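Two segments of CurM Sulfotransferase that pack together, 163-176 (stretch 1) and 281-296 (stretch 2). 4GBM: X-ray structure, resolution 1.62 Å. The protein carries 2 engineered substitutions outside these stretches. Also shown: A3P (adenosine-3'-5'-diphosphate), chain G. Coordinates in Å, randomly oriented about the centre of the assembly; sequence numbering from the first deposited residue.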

ATOM      1  N   VAL A 163      -6.808   7.919   0.848  1.00  7.44           N
ATOM      2  CA  VAL A 163      -7.030   8.590   2.130  1.00  7.32           C
ATOM      3  C   VAL A 163      -8.240   8.008   2.859  1.00  7.27           C
ATOM      4  O   VAL A 163      -9.190   7.546   2.225  1.00  8.59           O
ATOM      5  N   ARG A 164      -8.181   8.013   4.189  1.00  7.31           N
ATOM      6  CA  ARG A 164      -9.310   7.602   5.022  1.00  7.39           C
ATOM      7  C   ARG A 164      -9.451   8.583   6.182  1.00  7.59           C
ATOM      8  O   ARG A 164      -8.470   9.185   6.606  1.00  7.65           O
ATOM      9  N   HIS A 165     -10.676   8.746   6.681  1.00  7.97           N
ATOM     10  CA  HIS A 165     -10.946   9.661   7.775  1.00  8.01           C
ATOM     11  C   HIS A 165     -10.014   9.366   8.953  1.00  8.07           C
ATOM     12  O   HIS A 165      -9.823   8.201   9.315  1.00  8.63           O
ATOM     13  N   PRO A 166      -9.445  10.415   9.564  1.00  8.48           N
ATOM     14  CA  PRO A 166      -8.506  10.172  10.663  1.00  8.48           C
ATOM     15  C   PRO A 166      -9.109   9.404  11.855  1.00  8.67           C
ATOM     16  O   PRO A 166      -8.402   8.620  12.489  1.00  8.97           O
ATOM     17  N   TYR A 167     -10.389   9.615  12.163  1.00  8.79           N
ATOM     18  CA  TYR A 167     -11.005   8.903  13.297  1.00  9.29           C
ATOM     19  C   TYR A 167     -10.971   7.396  13.051  1.00  9.84           C
ATOM     20  O   TYR A 167     -10.668   6.610  13.956  1.00  9.48           O
ATOM     21  N   SER A 168     -11.282   6.998  11.817  1.00  8.56           N
ATOM     22  CA  SER A 168     -11.326   5.587  11.444  1.00  9.07           C
ATOM     23  C   SER A 168      -9.936   4.970  11.502  1.00  9.25           C
ATOM     24  O   SER A 168      -9.763   3.858  12.013  1.00  9.95           O
ATOM     25  N   VAL A 169      -8.948   5.691  10.973  1.00  8.43           N
ATOM     26  CA  VAL A 169      -7.576   5.201  10.980  1.00  8.24           C
ATOM     27  C   VAL A 169      -7.058   5.075  12.410  1.00  8.68           C
ATOM     28  O   VAL A 169      -6.450   4.068  12.758  1.00  9.02           O
ATOM     29  N   ILE A 170      -7.333   6.082  13.235  1.00  8.92           N
ATOM     30  CA  ILE A 170      -6.849   6.078  14.619  1.00  9.44           C
ATOM     31  C   ILE A 170      -7.453   4.922  15.425  1.00  9.75           C
ATOM     32  O   ILE A 170      -6.723   4.186  16.101  1.00 10.42           O
ATOM     33  N   GLU A 171      -8.771   4.741  15.324  1.00  9.67           N
ATOM     34  CA  GLU A 171      -9.446   3.662  16.046  1.00 11.00           C
ATOM     35  C   GLU A 171      -8.866   2.310  15.643  1.00 10.70           C
ATOM     36  O   GLU A 171      -8.616   1.453  16.497  1.00 11.95           O
ATOM     37  N   SER A 172      -8.629   2.133  14.343  1.00  9.57           N
ATOM     38  CA  SER A 172      -8.111   0.872  13.834  1.00  9.60           C
ATOM     39  C   SER A 172      -6.673   0.627  14.304  1.00  9.86           C
ATOM     40  O   SER A 172      -6.348  -0.450  14.798  1.00 10.31           O
ATOM     41  N   PHE A 173      -5.818   1.635  14.156  1.00  9.67           N
ATOM     42  CA  PHE A 173      -4.413   1.532  14.551  1.00 10.41           C
ATOM     43  C   PHE A 173      -4.266   1.134  16.031  1.00 10.71           C
ATOM     44  O   PHE A 173      -3.478   0.242  16.375  1.00 12.39           O
ATOM     45  N   VAL A 174      -5.045   1.780  16.892  1.00 11.12           N
ATOM     46  CA  VAL A 174      -5.036   1.504  18.329  1.00 12.22           C
ATOM     47  C   VAL A 174      -5.580   0.101  18.627  1.00 12.33           C
ATOM     48  O   VAL A 174      -4.977  -0.650  19.403  1.00 13.40           O
ATOM     49  N   ARG A 175      -6.697  -0.253  17.991  1.00 11.85           N
ATOM     50  CA  ARG A 175      -7.308  -1.580  18.156  1.00 12.13           C
ATOM     51  C   ARG A 175      -6.336  -2.703  17.780  1.00 12.34           C
ATOM     52  O   ARG A 175      -6.297  -3.757  18.444  1.00 14.12           O
ATOM     53  N   MET A 176      -5.555  -2.468  16.726  1.00 11.79           N
ATOM     54  CA  MET A 176      -4.606  -3.457  16.211  1.00 12.34           C
ATOM     55  C   MET A 176      -3.274  -3.449  16.960  1.00 13.02           C
ATOM     56  O   MET A 176      -2.387  -4.257  16.674  1.00 15.13           O
ATOM     57  N   SER A 281     -20.054  -0.799   5.161  1.00 11.45           N
ATOM     58  CA  SER A 281     -20.384  -0.379   6.525  1.00 12.36           C
ATOM     59  C   SER A 281     -19.203   0.218   7.259  1.00 12.70           C
ATOM     60  O   SER A 281     -19.385   0.907   8.267  1.00 14.55           O
ATOM     61  N   LEU A 282     -17.997  -0.044   6.759  1.00 10.87           N
ATOM     62  CA  LEU A 282     -16.789   0.443   7.420  1.00 12.00           C
ATOM     63  C   LEU A 282     -16.479   1.907   7.080  1.00 12.19           C
ATOM     64  O   LEU A 282     -15.646   2.540   7.739  1.00 12.66           O
ATOM     65  N   ALA A 283     -17.156   2.445   6.070  1.00 11.69           N
ATOM     66  CA  ALA A 283     -16.924   3.840   5.659  1.00 11.26           C
ATOM     67  C   ALA A 283     -17.310   4.853   6.735  1.00 12.05           C
ATOM     68  O   ALA A 283     -16.493   5.693   7.116  1.00 11.57           O
ATOM     69  N   ASP A 284     -18.545   4.755   7.220  1.00 13.66           N
ATOM     70  CA  ASP A 284     -19.151   5.793   8.068  1.00 14.85           C
ATOM     71  C   ASP A 284     -18.805   5.683   9.548  1.00 14.75           C
ATOM     72  O   ASP A 284     -19.404   6.381  10.370  1.00 15.30           O
ATOM     73  N   LYS A 285     -17.851   4.823   9.895  1.00 14.61           N
ATOM     74  CA  LYS A 285     -17.503   4.600  11.303  1.00 14.90           C
ATOM     75  C   LYS A 285     -17.077   5.880  12.009  1.00 14.97           C
ATOM     76  O   LYS A 285     -17.339   6.047  13.199  1.00 15.27           O
ATOM     77  N   TRP A 286     -16.461   6.790  11.260  1.00 12.94           N
ATOM     78  CA  TRP A 286     -16.019   8.075  11.804  1.00 13.61           C
ATOM     79  C   TRP A 286     -17.162   8.918  12.376  1.00 14.00           C
ATOM     80  O   TRP A 286     -16.923   9.795  13.205  1.00 15.28           O
ATOM     81  N   LYS A 287     -18.393   8.660  11.935  1.00 14.71           N
ATOM     82  CA  LYS A 287     -19.542   9.420  12.422  1.00 17.04           C
ATOM     83  C   LYS A 287     -19.853   9.121  13.883  1.00 18.32           C
ATOM     84  O   LYS A 287     -20.493   9.929  14.554  1.00 21.04           O
ATOM     85  N   THR A 288     -19.405   7.966  14.371  1.00 17.87           N
ATOM     86  CA  THR A 288     -19.737   7.545  15.737  1.00 20.55           C
ATOM     87  C   THR A 288     -18.536   7.224  16.621  1.00 19.54           C
ATOM     88  O   THR A 288     -18.691   7.094  17.841  1.00 21.65           O
ATOM     89  N   ILE A 289     -17.350   7.102  16.020  1.00 17.64           N
ATOM     90  CA  ILE A 289     -16.135   6.854  16.782  1.00 17.27           C
ATOM     91  C   ILE A 289     -15.914   7.992  17.780  1.00 18.92           C
ATOM     92  O   ILE A 289     -15.982   9.173  17.422  1.00 19.54           O
ATOM     93  N   GLN A 290     -15.676   7.616  19.032  1.00 20.92           N
ATOM     94  CA  GLN A 290     -15.367   8.572  20.086  1.00 22.74           C
ATOM     95  C   GLN A 290     -13.932   8.382  20.550  1.00 22.42           C
ATOM     96  O   GLN A 290     -13.616   7.413  21.246  1.00 25.67           O
ATOM     97  N   LEU A 291     -13.057   9.293  20.139  1.00 19.91           N
ATOM     98  CA  LEU A 291     -11.667   9.262  20.578  1.00 18.70           C
ATOM     99  C   LEU A 291     -11.558   9.949  21.939  1.00 18.92           C
ATOM    100  O   LEU A 291     -12.403  10.783  22.275  1.00 18.96           O
ATOM    101  N   PRO A 292     -10.536   9.587  22.740  1.00 19.14           N
ATOM    102  CA  PRO A 292     -10.427  10.190  24.078  1.00 20.75           C
ATOM    103  C   PRO A 292     -10.106  11.681  24.048  1.00 20.09           C
ATOM    104  O   PRO A 292     -10.493  12.410  24.959  1.00 20.90           O
ATOM    105  N   TYR A 293      -9.412  12.124  23.003  1.00 20.10           N
ATOM    106  CA  TYR A 293      -8.977  13.510  22.888  1.00 20.87           C
ATOM    107  C   TYR A 293      -9.364  14.085  21.526  1.00 19.21           C
ATOM    108  O   TYR A 293      -9.349  13.364  20.530  1.00 17.98           O
ATOM    109  N   PRO A 294      -9.715  15.386  21.476  1.00 18.64           N
ATOM    110  CA  PRO A 294      -9.863  16.030  20.174  1.00 17.31           C
ATOM    111  C   PRO A 294      -8.531  15.963  19.428  1.00 14.63           C
ATOM    112  O   PRO A 294      -7.468  15.981  20.062  1.00 15.53           O
ATOM    113  N   LEU A 295      -8.586  15.858  18.104  1.00 13.58           N
ATOM    114  CA  LEU A 295      -7.359  15.838  17.316  1.00 11.60           C
ATOM    115  C   LEU A 295      -6.598  17.139  17.543  1.00 11.59           C
ATOM    116  O   LEU A 295      -7.200  18.193  17.771  1.00 12.19           O
ATOM    117  N   LYS A 296      -5.275  17.049  17.502  1.00 11.24           N
ATOM    118  CA  LYS A 296      -4.436  18.239  17.622  1.00 11.59           C
ATOM    119  C   LYS A 296      -4.734  19.212  16.487  1.00 11.72           C
ATOM    120  O   LYS A 296      -5.173  18.811  15.402  1.00 11.37           O
TER

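Tyr167 lies at the centre of the contact, on the helix that spans 166-175. Its side chain points toward the second stretch with chi1 m. It touches four residues there. CB of Tyr167 packs 4.0 Å from CB of Trp286 and 4.1 Å from CG2 of Ile289. CD1 of Tyr167 lies 3.8 Å from CD1 of Leu291, and CE1 of Tyr167 lies 3.8 Å from CD1 of Leu295.

One turn on, Ile170 also points in, with chi1 m and chi2 t. Ile170 packs against both leucines: CG2 of Ile170 is 3.8 Å from CD2 of Leu291, and CD1 of Ile170 is 3.5 Å from CD2 of Leu295. Both leucines adopt m, t rotamers and point toward the helix. Pro166 adds its ring, with CG 3.9 Å from CD1 of Leu295. Ile289, also m, t, reaches along the helix. Its CD1 is 3.7 Å from CB of Glu171 and 3.7 Å from CA of Ser168.

Before the helix, His165 (chi1 t) and Trp286 (chi1 p) form an offset stack. The imidazole and the five-membered indole ring are nearly parallel, at 7°, with centroids 4.2 Å apart. CB of Trp286 also sits over the His165 face, a CH-pi contact. The same imidazole caps the helix: Tyr167 N donates to His165 ND1 at 3.0 Å. The ring thus caps the helix through ND1 while Trp286 packs over its face.

Polar groups follow. Arg164 is extended, t at chi1 through chi3. Its CA-to-CB bond points sideways, but its end comes nearer to the second stretch. Arg164 NH2 donates to Leu282 O at 3.1 Å, the one direct hydrogen bond between the stretches. Arg164 NH1 donates to A3P O2' at 3.0 Å, so one guanidinium joins backbone and ligand. Water 1 accepts from Arg164 NE and Ser168 OG and donates to Ala283 O. It bridges the stretches where Ser168 makes no direct hydrogen bond across.

Lys285 points toward the helix with chi1 m. Its NZ is 4.3 Å from Glu171 OE1, too far for a salt bridge. Water 4 links Lys285 NZ to Glu171 OE2. Water 2 accepts from Lys285 NZ and Arg164 NH2 and donates to A3P O3P.

Glu171 instead pairs with Arg175 in its own helix. Arg175 NH1 lies 2.9 Å from Glu171 OE1, and Arg175 NE lies 2.9 Å from Glu171 OE2. Arg175 NH1 and NH2 also donate to A3P O1P, which Ser172 OG binds as well. At the far edge, water 3 joins Tyr167 OH to Leu295 N.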

ATOM      1  CB  VAL A 163      -7.198  10.136   1.978  1.00  8.45           C
ATOM      2  CG1 VAL A 163      -5.943  10.773   1.421  1.00 10.82           C
ATOM      3  CG2 VAL A 163      -8.396  10.498   1.111  1.00  9.52           C
ATOM      4  CB  ARG A 164      -9.117   6.165   5.523  1.00  7.33           C
ATOM      5  CG  ARG A 164     -10.341   5.618   6.255  1.00  7.49           C
ATOM      6  CD  ARG A 164     -10.153   4.177   6.636  1.00  7.92           C
ATOM      7  NE  ARG A 164     -11.386   3.640   7.205  1.00  7.79           N
ATOM      8  CZ  ARG A 164     -11.485   2.430   7.742  1.00  9.45           C
ATOM      9  NH1 ARG A 164     -10.409   1.656   7.826  1.00  9.06           N
ATOM     10  NH2 ARG A 164     -12.651   2.001   8.210  1.00  8.58           N
ATOM     11  CB  HIS A 165     -12.399   9.515   8.224  1.00  9.11           C
ATOM     12  CG  HIS A 165     -12.880  10.639   9.087  1.00  9.39           C
ATOM     13  ND1 HIS A 165     -12.509  10.782  10.410  1.00 10.00           N
ATOM     14  CD2 HIS A 165     -13.718  11.668   8.816  1.00 10.95           C
ATOM     15  CE1 HIS A 165     -13.085  11.862  10.909  1.00 11.84           C
ATOM     16  NE2 HIS A 165     -13.826  12.414   9.965  1.00  9.88           N
ATOM     17  CB  PRO A 166      -8.076  11.593  11.083  1.00  8.84           C
ATOM     18  CG  PRO A 166      -9.181  12.485  10.581  1.00  8.91           C
ATOM     19  CD  PRO A 166      -9.610  11.856   9.290  1.00  8.70           C
ATOM     20  CB  TYR A 167     -12.457   9.325  13.509  1.00 10.44           C
ATOM     21  CG  TYR A 167     -12.713  10.696  14.091  1.00 11.95           C
ATOM     22  CD1 TYR A 167     -11.687  11.637  14.272  1.00 12.37           C
ATOM     23  CD2 TYR A 167     -14.015  11.069  14.428  1.00 16.15           C
ATOM     24  CE1 TYR A 167     -11.962  12.904  14.793  1.00 13.13           C
ATOM     25  CE2 TYR A 167     -14.297  12.329  14.941  1.00 15.79           C
ATOM     26  CZ  TYR A 167     -13.268  13.237  15.123  1.00 17.87           C
ATOM     27  OH  TYR A 167     -13.555  14.478  15.634  1.00 18.55           O
ATOM     28  CB  SER A 168     -11.918   5.431  10.043  1.00  9.20           C
ATOM     29  OG  SER A 168     -13.206   6.016   9.973  1.00 10.19           O
ATOM     30  CB  VAL A 169      -6.651   6.101  10.142  1.00  8.59           C
ATOM     31  CG1 VAL A 169      -5.178   5.739  10.369  1.00 10.18           C
ATOM     32  CG2 VAL A 169      -7.004   5.955   8.661  1.00  8.19           C
ATOM     33  CB  ILE A 170      -7.064   7.441  15.308  1.00  9.93           C
ATOM     34  CG1 ILE A 170      -6.127   8.479  14.688  1.00 10.33           C
ATOM     35  CG2 ILE A 170      -6.786   7.337  16.815  1.00 11.21           C
ATOM     36  CD1 ILE A 170      -6.541   9.921  14.960  1.00 11.98           C
ATOM     37  CB  GLU A 171     -10.953   3.705  15.773  1.00 11.06           C
ATOM     38  CG  GLU A 171     -11.789   2.710  16.580  1.00 12.07           C
ATOM     39  CD  GLU A 171     -11.857   1.313  15.965  1.00 15.70           C
ATOM     40  OE1 GLU A 171     -11.661   1.176  14.746  1.00 15.34           O
ATOM     41  OE2 GLU A 171     -12.113   0.346  16.715  1.00 16.46           O
ATOM     42  CB  SER A 172      -8.182   0.861  12.301  1.00  9.31           C
ATOM     43  OG  SER A 172      -7.587  -0.314  11.782  1.00  9.17           O
ATOM     44  CB  PHE A 173      -3.728   2.870  14.254  1.00  9.75           C
ATOM     45  CG  PHE A 173      -2.229   2.853  14.402  1.00 11.12           C
ATOM     46  CD1 PHE A 173      -1.641   2.979  15.658  1.00 13.08           C
ATOM     47  CD2 PHE A 173      -1.410   2.750  13.281  1.00 13.08           C
ATOM     48  CE1 PHE A 173      -0.260   2.991  15.801  1.00 16.62           C
ATOM     49  CE2 PHE A 173      -0.008   2.763  13.413  1.00 14.54           C
ATOM     50  CZ  PHE A 173       0.557   2.886  14.683  1.00 14.43           C
ATOM     51  CB  VAL A 174      -5.802   2.608  19.108  1.00 12.20           C
ATOM     52  CG1 VAL A 174      -5.991   2.237  20.578  1.00 13.05           C
ATOM     53  CG2 VAL A 174      -5.043   3.938  19.017  1.00 13.83           C
ATOM     54  CB  ARG A 175      -8.596  -1.677  17.326  1.00 11.69           C
ATOM     55  CG  ARG A 175      -9.229  -3.081  17.277  1.00 13.65           C
ATOM     56  CD  ARG A 175     -10.691  -3.082  16.791  1.00 12.96           C
ATOM     57  NE  ARG A 175     -10.942  -2.122  15.714  1.00 13.02           N
ATOM     58  CZ  ARG A 175     -10.557  -2.281  14.449  1.00 10.96           C
ATOM     59  NH1 ARG A 175     -10.816  -1.330  13.558  1.00 11.53           N
ATOM     60  NH2 ARG A 175      -9.898  -3.380  14.076  1.00 13.27           N
ATOM     61  CB  MET A 176      -4.393  -3.264  14.703  1.00 11.30           C
ATOM     62  CG  MET A 176      -5.657  -3.502  13.868  1.00 13.04           C
ATOM     63  SD  MET A 176      -6.369  -5.138  14.098  1.00 13.35           S
ATOM     64  CE  MET A 176      -5.095  -6.169  13.371  1.00 15.57           C
ATOM     65  CB  SER A 281     -20.950  -1.547   7.333  1.00 13.04           C
ATOM     66  OG  SER A 281     -22.067  -2.092   6.667  1.00 16.29           O
ATOM     67  CB  LEU A 282     -15.602  -0.462   7.082  1.00 11.71           C
ATOM     68  CG  LEU A 282     -15.448  -1.748   7.915  1.00 15.34           C
ATOM     69  CD1 LEU A 282     -16.743  -2.526   8.098  1.00 22.93           C
ATOM     70  CD2 LEU A 282     -14.365  -2.644   7.318  1.00 16.35           C
ATOM     71  CB  ALA A 283     -17.667   4.152   4.361  1.00 11.72           C
ATOM     72  CB  ASP A 284     -20.681   5.766   7.934  1.00 16.57           C
ATOM     73  CG  ASP A 284     -21.187   6.373   6.633  1.00 21.72           C
ATOM     74  OD1 ASP A 284     -20.402   6.981   5.879  1.00 24.72           O
ATOM     75  OD2 ASP A 284     -22.400   6.243   6.369  1.00 26.78           O
ATOM     76  CB  LYS A 285     -16.431   3.521  11.430  1.00 14.94           C
ATOM     77  CG  LYS A 285     -17.000   2.131  11.152  1.00 17.80           C
ATOM     78  CD  LYS A 285     -15.918   1.070  11.080  1.00 19.47           C
ATOM     79  CE  LYS A 285     -15.442   0.653  12.461  1.00 21.84           C
ATOM     80  NZ  LYS A 285     -14.700  -0.637  12.367  1.00 16.00           N
ATOM     81  CB  TRP A 286     -15.258   8.879  10.746  1.00 13.19           C
ATOM     82  CG  TRP A 286     -16.078   9.230   9.540  1.00 13.02           C
ATOM     83  CD1 TRP A 286     -16.198   8.495   8.389  1.00 13.09           C
ATOM     84  CD2 TRP A 286     -16.896  10.398   9.353  1.00 14.75           C
ATOM     85  NE1 TRP A 286     -17.026   9.130   7.506  1.00 14.02           N
ATOM     86  CE2 TRP A 286     -17.475  10.297   8.067  1.00 13.17           C
ATOM     87  CE3 TRP A 286     -17.199  11.517  10.147  1.00 15.89           C
ATOM     88  CZ2 TRP A 286     -18.338  11.270   7.551  1.00 17.22           C
ATOM     89  CZ3 TRP A 286     -18.057  12.489   9.631  1.00 18.39           C
ATOM     90  CH2 TRP A 286     -18.622  12.353   8.345  1.00 18.18           C
ATOM     91  CB  LYS A 287     -20.779   9.173  11.556  1.00 16.57           C
ATOM     92  CG  LYS A 287     -20.656   9.701  10.133  1.00 16.73           C
ATOM     93  CD  LYS A 287     -21.921   9.417   9.331  1.00 20.00           C
ATOM     94  CE  LYS A 287     -21.737   9.810   7.874  1.00 24.14           C
ATOM     95  NZ  LYS A 287     -22.921   9.446   7.040  1.00 27.19           N
ATOM     96  CB  THR A 288     -20.713   6.340  15.759  1.00 20.33           C
ATOM     97  OG1 THR A 288     -20.174   5.268  14.979  1.00 23.08           O
ATOM     98  CG2 THR A 288     -22.087   6.738  15.225  1.00 25.17           C
ATOM     99  CB  ILE A 289     -14.900   6.673  15.860  1.00 15.44           C
ATOM    100  CG1 ILE A 289     -14.928   5.280  15.223  1.00 14.17           C
ATOM    101  CG2 ILE A 289     -13.604   6.862  16.641  1.00 15.77           C
ATOM    102  CD1 ILE A 289     -13.957   5.098  14.069  1.00 14.42           C
ATOM    103  CB  GLN A 290     -16.339   8.414  21.260  1.00 24.64           C
ATOM    104  CG  GLN A 290     -17.784   8.739  20.906  1.00 30.14           C
ATOM    105  CD  GLN A 290     -17.957  10.162  20.399  1.00 36.27           C
ATOM    106  OE1 GLN A 290     -17.468  11.118  21.009  1.00 39.63           O
ATOM    107  NE2 GLN A 290     -18.655  10.309  19.276  1.00 36.14           N
ATOM    108  CB  LEU A 291     -10.755   9.928  19.542  1.00 17.64           C
ATOM    109  CG  LEU A 291     -10.737   9.319  18.132  1.00 16.66           C
ATOM    110  CD1 LEU A 291      -9.813  10.129  17.245  1.00 17.51           C
ATOM    111  CD2 LEU A 291     -10.303   7.861  18.147  1.00 18.36           C
ATOM    112  CB  PRO A 292      -9.272   9.417  24.726  1.00 21.48           C
ATOM    113  CG  PRO A 292      -8.494   8.861  23.592  1.00 20.84           C
ATOM    114  CD  PRO A 292      -9.492   8.572  22.506  1.00 19.30           C
ATOM    115  CB  TYR A 293      -7.451  13.602  23.075  1.00 21.66           C
ATOM    116  CG  TYR A 293      -6.928  12.796  24.253  1.00 26.17           C
ATOM    117  CD1 TYR A 293      -7.115  13.237  25.564  1.00 30.82           C
ATOM    118  CD2 TYR A 293      -6.264  11.585  24.055  1.00 29.32           C
ATOM    119  CE1 TYR A 293      -6.651  12.497  26.647  1.00 33.11           C
ATOM    120  CE2 TYR A 293      -5.794  10.837  25.136  1.00 32.89           C
ATOM    121  CZ  TYR A 293      -5.993  11.298  26.427  1.00 36.50           C
ATOM    122  OH  TYR A 293      -5.533  10.565  27.504  1.00 40.60           O
ATOM    123  CB  PRO A 294     -10.196  17.483  20.535  1.00 18.93           C
ATOM    124  CG  PRO A 294     -10.766  17.409  21.919  1.00 21.69           C
ATOM    125  CD  PRO A 294      -9.963  16.329  22.583  1.00 21.04           C
ATOM    126  CB  LEU A 295      -7.649  15.643  15.828  1.00 10.75           C
ATOM    127  CG  LEU A 295      -8.406  14.366  15.446  1.00 13.07           C
ATOM    128  CD1 LEU A 295      -8.596  14.337  13.954  1.00 13.47           C
ATOM    129  CD2 LEU A 295      -7.663  13.135  15.915  1.00 14.12           C
ATOM    130  CB  LYS A 296      -2.959  17.854  17.606  1.00 11.25           C
ATOM    131  CG  LYS A 296      -2.546  16.976  18.785  1.00 12.82           C
ATOM    132  CD  LYS A 296      -1.179  16.366  18.535  1.00 15.64           C
ATOM    133  CE  LYS A 296      -0.074  17.341  18.881  1.00 16.50           C
ATOM    134  NZ  LYS A 296       1.249  16.905  18.332  1.00 16.47           N
TER
HETATM  135  P1  A3P G 406      -9.794  -2.738  10.313  1.00  8.85           P
HETATM  136  O1P A3P G 406      -8.835  -2.582  11.466  1.00 10.34           O
HETATM  137  O2P A3P G 406     -10.035  -4.174   9.921  1.00  9.15           O
HETATM  138  O3P A3P G 406     -11.036  -1.906  10.464  1.00  9.90           O
HETATM  139  P2  A3P G 406      -4.834  -1.439   5.240  1.00  7.32           P
HETATM  140  O4P A3P G 406      -4.415  -0.149   4.611  1.00  7.09           O
HETATM  141  O5P A3P G 406      -4.095  -1.822   6.490  1.00  9.94           O
HETATM  142  O6P A3P G 406      -4.954  -2.564   4.246  1.00  6.21           O
HETATM  143  O5' A3P G 406      -6.336  -1.160   5.772  1.00  7.15           O
HETATM  144  C5' A3P G 406      -6.961  -2.118   6.632  1.00  8.15           C
HETATM  145  C4' A3P G 406      -8.410  -1.711   6.745  1.00  7.40           C
HETATM  146  O4' A3P G 406      -9.059  -1.967   5.493  1.00  8.11           O
HETATM  147  C3' A3P G 406      -9.180  -2.558   7.739  1.00  7.37           C
HETATM  148  O3' A3P G 406      -8.977  -2.072   9.074  1.00  7.70           O
HETATM  149  C2' A3P G 406     -10.605  -2.396   7.222  1.00  8.91           C
HETATM  150  O2' A3P G 406     -11.231  -1.247   7.800  1.00  9.76           O
HETATM  151  C1' A3P G 406     -10.448  -2.162   5.723  1.00  8.61           C
HETATM  152  N9  A3P G 406     -10.902  -3.355   4.965  1.00  7.38           N
HETATM  153  C8  A3P G 406     -10.289  -4.553   4.862  1.00  8.76           C
HETATM  154  N7  A3P G 406     -11.018  -5.417   4.107  1.00  8.69           N
HETATM  155  C5  A3P G 406     -12.126  -4.751   3.721  1.00  7.18           C
HETATM  156  C6  A3P G 406     -13.328  -5.049   2.905  1.00  7.94           C
HETATM  157  N6  A3P G 406     -13.474  -6.269   2.332  1.00  8.60           N
HETATM  158  N1  A3P G 406     -14.248  -4.059   2.755  1.00  7.82           N
HETATM  159  C2  A3P G 406     -14.099  -2.834   3.310  1.00  8.81           C
HETATM  160  N3  A3P G 406     -13.026  -2.499   4.057  1.00  7.69           N
HETATM  161  C4  A3P G 406     -12.041  -3.399   4.277  1.00  6.37           C
HETATM  162  O   HOH W   1     -13.704   5.568   7.241  1.00  8.86           O
HETATM  163  O   HOH W   2     -12.549   0.249  10.552  1.00 12.20           O
HETATM  164  O   HOH W   3     -11.452  16.025  16.721  1.00 14.10           O
HETATM  165  O   HOH W   4     -14.239  -0.923  15.122  1.00 20.99           O